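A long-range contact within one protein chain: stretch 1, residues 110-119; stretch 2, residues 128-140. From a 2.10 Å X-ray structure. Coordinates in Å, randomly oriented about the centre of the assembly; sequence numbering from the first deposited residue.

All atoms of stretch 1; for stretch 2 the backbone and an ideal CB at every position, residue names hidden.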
# COMPACT_ATOMS: atom_id res chain seq x y z
N LEU A 110 1.47 -5.44 -2.15
CA LEU A 110 0.32 -4.93 -1.43
C LEU A 110 -0.30 -5.96 -0.50
O LEU A 110 -0.79 -5.62 0.58
CB LEU A 110 -0.78 -4.45 -2.40
CG LEU A 110 -0.49 -3.30 -3.35
CD1 LEU A 110 -1.83 -2.61 -3.70
CD2 LEU A 110 0.47 -2.30 -2.72
N ARG A 111 -0.31 -7.21 -0.95
CA ARG A 111 -0.91 -8.29 -0.18
C ARG A 111 -0.17 -8.52 1.14
O ARG A 111 -0.75 -8.99 2.12
CB ARG A 111 -0.98 -9.57 -1.03
CG ARG A 111 -2.18 -9.56 -2.02
CD ARG A 111 -2.20 -10.75 -2.98
NE ARG A 111 -3.38 -10.68 -3.84
CZ ARG A 111 -3.41 -11.09 -5.10
NH1 ARG A 111 -2.34 -11.62 -5.67
NH2 ARG A 111 -4.51 -10.92 -5.83
N GLY A 112 1.10 -8.15 1.18
CA GLY A 112 1.84 -8.31 2.41
C GLY A 112 1.86 -7.06 3.29
O GLY A 112 2.47 -7.08 4.35
N LEU A 113 1.20 -5.97 2.90
CA LEU A 113 1.25 -4.77 3.74
C LEU A 113 0.46 -4.91 5.03
O LEU A 113 -0.61 -5.49 5.05
CB LEU A 113 0.76 -3.54 2.96
CG LEU A 113 1.68 -2.61 2.17
CD1 LEU A 113 3.07 -3.19 1.98
CD2 LEU A 113 1.02 -2.26 0.83
N GLY A 114 1.00 -4.36 6.12
CA GLY A 114 0.27 -4.43 7.37
C GLY A 114 1.04 -4.02 8.60
O GLY A 114 2.27 -3.83 8.57
N TRP A 115 0.32 -3.85 9.69
CA TRP A 115 0.97 -3.52 10.93
C TRP A 115 0.66 -4.62 11.92
O TRP A 115 -0.17 -5.50 11.65
CB TRP A 115 0.54 -2.15 11.49
CG TRP A 115 -0.94 -1.89 11.54
CD1 TRP A 115 -1.76 -1.59 10.49
CD2 TRP A 115 -1.76 -1.87 12.72
NE1 TRP A 115 -3.05 -1.38 10.95
CE2 TRP A 115 -3.08 -1.54 12.31
CE3 TRP A 115 -1.51 -2.08 14.09
CZ2 TRP A 115 -4.14 -1.42 13.21
CZ3 TRP A 115 -2.56 -1.96 14.99
CH2 TRP A 115 -3.87 -1.63 14.55
N VAL A 116 1.36 -4.59 13.04
CA VAL A 116 1.15 -5.60 14.05
C VAL A 116 0.47 -4.99 15.25
O VAL A 116 0.85 -3.91 15.70
CB VAL A 116 2.51 -6.24 14.52
CG1 VAL A 116 2.28 -7.18 15.69
CG2 VAL A 116 3.19 -6.96 13.36
N ILE A 117 -0.57 -5.68 15.73
CA ILE A 117 -1.28 -5.24 16.93
C ILE A 117 -0.97 -6.25 18.05
O ILE A 117 -0.89 -7.44 17.81
CB ILE A 117 -2.82 -5.18 16.68
CG1 ILE A 117 -3.53 -4.58 17.89
CG2 ILE A 117 -3.37 -6.57 16.32
CD1 ILE A 117 -4.99 -4.12 17.60
N SER A 118 -0.75 -5.78 19.27
CA SER A 118 -0.48 -6.68 20.38
C SER A 118 -1.03 -6.13 21.69
O SER A 118 -1.39 -4.95 21.81
CB SER A 118 1.04 -6.91 20.53
OG SER A 118 1.75 -5.67 20.69
N ALA A 119 -1.08 -7.03 22.67
CA ALA A 119 -1.52 -6.75 24.02
C ALA A 119 -0.71 -7.73 24.89
O ALA A 119 -0.22 -8.74 24.41
CB ALA A 119 -3.00 -7.02 24.16
N UNK A 128 0.66 -13.55 26.00
CA UNK A 128 0.59 -12.29 25.28
C UNK A 128 -0.13 -12.47 23.93
O UNK A 128 -0.17 -13.58 23.37
CB UNK A 128 2.00 -11.73 25.07
N UNK A 129 -0.69 -11.39 23.41
CA UNK A 129 -1.41 -11.47 22.14
C UNK A 129 -0.81 -10.65 21.01
O UNK A 129 -0.29 -9.55 21.22
CB UNK A 129 -2.86 -11.02 22.35
N UNK A 130 -0.88 -11.19 19.81
CA UNK A 130 -0.46 -10.44 18.64
C UNK A 130 -1.08 -11.02 17.39
O UNK A 130 -1.32 -12.23 17.30
CB UNK A 130 1.07 -10.43 18.52
N UNK A 131 -1.37 -10.14 16.43
CA UNK A 131 -1.89 -10.57 15.15
C UNK A 131 -1.50 -9.48 14.15
O UNK A 131 -1.00 -8.42 14.54
CB UNK A 131 -3.40 -10.80 15.19
N UNK A 132 -1.69 -9.74 12.87
CA UNK A 132 -1.40 -8.74 11.84
C UNK A 132 -2.70 -8.06 11.41
O UNK A 132 -3.79 -8.67 11.47
CB UNK A 132 -0.70 -9.38 10.64
N UNK A 133 -2.58 -6.80 11.02
CA UNK A 133 -3.70 -6.03 10.51
C UNK A 133 -3.33 -5.62 9.08
O UNK A 133 -2.60 -4.63 8.86
CB UNK A 133 -4.00 -4.82 11.39
N UNK A 134 -3.76 -6.41 8.11
CA UNK A 134 -3.46 -6.05 6.74
C UNK A 134 -4.68 -5.34 6.16
O UNK A 134 -5.63 -5.02 6.88
CB UNK A 134 -3.08 -7.28 5.91
N UNK A 135 -4.65 -5.11 4.86
CA UNK A 135 -5.75 -4.44 4.20
C UNK A 135 -7.04 -5.24 4.45
O UNK A 135 -7.03 -6.46 4.43
CB UNK A 135 -5.47 -4.29 2.70
N UNK A 136 -8.13 -4.51 4.69
CA UNK A 136 -9.47 -5.06 4.92
C UNK A 136 -9.61 -5.96 6.16
O UNK A 136 -10.52 -6.80 6.22
CB UNK A 136 -9.89 -5.86 3.69
N UNK A 137 -8.71 -5.78 7.13
CA UNK A 137 -8.78 -6.48 8.39
C UNK A 137 -9.50 -5.48 9.28
O UNK A 137 -9.49 -4.28 9.01
CB UNK A 137 -7.41 -6.90 8.93
N UNK A 138 -10.12 -5.96 10.35
CA UNK A 138 -10.84 -5.10 11.28
C UNK A 138 -10.32 -5.22 12.70
O UNK A 138 -9.98 -6.31 13.15
CB UNK A 138 -12.33 -5.43 11.25
N UNK A 139 -10.27 -4.10 13.40
CA UNK A 139 -9.83 -4.06 14.78
C UNK A 139 -10.99 -3.42 15.55
O UNK A 139 -11.46 -2.34 15.21
CB UNK A 139 -8.52 -3.29 14.95
N UNK A 140 -11.44 -4.11 16.59
CA UNK A 140 -12.54 -3.64 17.41
C UNK A 140 -12.14 -3.46 18.86
O UNK A 140 -11.52 -4.34 19.44
CB UNK A 140 -13.72 -4.61 17.31

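W115 to A119 lie in a strand, and the backbone from 129 runs antiparallel to it, with CA-to-CB bonds alternating between the face carrying W115, I117 and A119 and the face carrying V116 and S118.

Position 128 precedes the paired strand, and its CB points sideways. Almost any side chain would suit; it is E128.

Position 129 pairs with A119 through two backbone hydrogen bonds, 129 N to A119 O (2.9 Å) and A119 N to 129 O (3.0 Å). Its CB lies on the face of I117 and A119, where the small alanine leaves room for a large apolar or aromatic group. Y129 fills it, CE2 lying 4.2 Å from I117 CG2 and CD2 4.4 Å from A119 CB, while its hydroxyl bonds elsewhere in the structure.

At 130 the CB lies beside S118 CB and V116 CG1, which polar or apolar residues would tolerate. It is H130, whose ring leads away.

Position 131 pairs with I117 through two backbone hydrogen bonds. The CB is 4.4 Å from I117 CG2, so a beta-branched or apolar residue would fit, as would a short polar one turned aside. D131 takes the latter course: its OD1 accepts from the backbone amide of 132.

Position 132 shares the face of V116, but its CB finds W115 O at 4.0 Å and no close side chain, so an extended polar residue is plausible. Q132 will serve as an acceptor for 134.

The CB of 133 sits 3.5 Å from W115 CE2, over the indole face, which favours a compact aliphatic group. V133 provides it: the CH-pi contact places CB 3.6 Å from the centroid of the W115 five-membered ring, and CG2 reaches I117 CG2 at 3.9 Å.

At 134 the ideal CB is a tight 3.2 Å from L113 O, while the nearby carbonyl of R111 invites a long donor. R134 answers with NH1 to R111 O (3.1 Å); its NE and NH2 also donate to Q132 OE1.

Positions 134 to 137 form a type II turn. At 135 the CB points sideways, 5.3 Å from L110 O, so many residues would suit; it is N135, whose backbone N is joined through a water to L110 O and L113 O. The positive phi of 136 (63°) would suit glycine or asparagine, yet A136 occupies it. At 137, 138 and 140 stretch 1 sets no preference; they are N137, E138 and K140.

The CB of 139 points toward I117 CD1 (4.5 Å), calling for an aliphatic residue. V139 closes this apolar cluster, with CG1 3.6 Å from I117 CD1 and CG2 4.1 Å from W115 CH2.

Stretch 2, residues 128-140: EYHDQVRNANEVK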
# COMPACT_ATOMS: atom_id res chain seq x y z
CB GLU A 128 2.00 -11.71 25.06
CG GLU A 128 2.85 -12.44 24.04
CD GLU A 128 4.10 -11.63 23.64
OE1 GLU A 128 4.72 -10.98 24.53
OE2 GLU A 128 4.48 -11.65 22.45
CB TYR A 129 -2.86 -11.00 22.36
CG TYR A 129 -3.63 -10.71 21.07
CD1 TYR A 129 -4.24 -11.74 20.36
CD2 TYR A 129 -3.77 -9.40 20.59
CE1 TYR A 129 -4.98 -11.49 19.20
CE2 TYR A 129 -4.53 -9.13 19.42
CZ TYR A 129 -5.13 -10.19 18.74
OH TYR A 129 -5.92 -9.97 17.63
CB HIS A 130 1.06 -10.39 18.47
CG HIS A 130 1.67 -11.71 18.15
ND1 HIS A 130 2.42 -12.42 19.07
CD2 HIS A 130 1.63 -12.47 17.03
CE1 HIS A 130 2.82 -13.55 18.52
NE2 HIS A 130 2.34 -13.61 17.28
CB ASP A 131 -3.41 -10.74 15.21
CG ASP A 131 -3.91 -11.77 14.20
OD1 ASP A 131 -3.23 -11.98 13.18
OD2 ASP A 131 -4.98 -12.36 14.44
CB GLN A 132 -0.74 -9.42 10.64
CG GLN A 132 0.69 -9.98 10.96
CD GLN A 132 1.27 -10.83 9.83
OE1 GLN A 132 0.67 -10.97 8.77
NE2 GLN A 132 2.44 -11.42 10.07
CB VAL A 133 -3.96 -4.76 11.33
CG1 VAL A 133 -5.24 -3.99 10.80
CG2 VAL A 133 -4.15 -5.11 12.77
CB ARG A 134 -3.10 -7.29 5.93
CG ARG A 134 -1.98 -8.08 6.53
CD ARG A 134 -1.48 -9.11 5.55
NE ARG A 134 -0.58 -10.07 6.19
CZ ARG A 134 0.09 -11.01 5.53
NH1 ARG A 134 -0.05 -11.13 4.22
NH2 ARG A 134 0.88 -11.84 6.17
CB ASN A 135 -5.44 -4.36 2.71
CG ASN A 135 -6.55 -3.75 1.93
OD1 ASN A 135 -6.89 -2.58 2.11
ND2 ASN A 135 -7.13 -4.54 1.04
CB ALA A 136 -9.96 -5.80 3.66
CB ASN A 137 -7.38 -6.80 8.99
CG ASN A 137 -6.88 -8.20 8.63
OD1 ASN A 137 -7.66 -9.18 8.62
ND2 ASN A 137 -5.60 -8.32 8.34
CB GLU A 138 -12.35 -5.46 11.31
CG GLU A 138 -13.19 -4.60 12.27
CD GLU A 138 -14.70 -4.97 12.27
OE1 GLU A 138 -15.14 -5.69 11.35
OE2 GLU A 138 -15.43 -4.55 13.20
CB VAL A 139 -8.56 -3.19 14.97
CG1 VAL A 139 -8.23 -3.08 16.45
CG2 VAL A 139 -7.38 -3.80 14.22
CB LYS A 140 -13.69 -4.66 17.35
CG LYS A 140 -14.79 -4.42 18.37
CD LYS A 140 -15.94 -5.39 18.16
CE LYS A 140 -17.01 -4.78 17.29
NZ LYS A 140 -18.25 -5.63 17.41
O HOH W 1 -2.43 -5.43 2.95
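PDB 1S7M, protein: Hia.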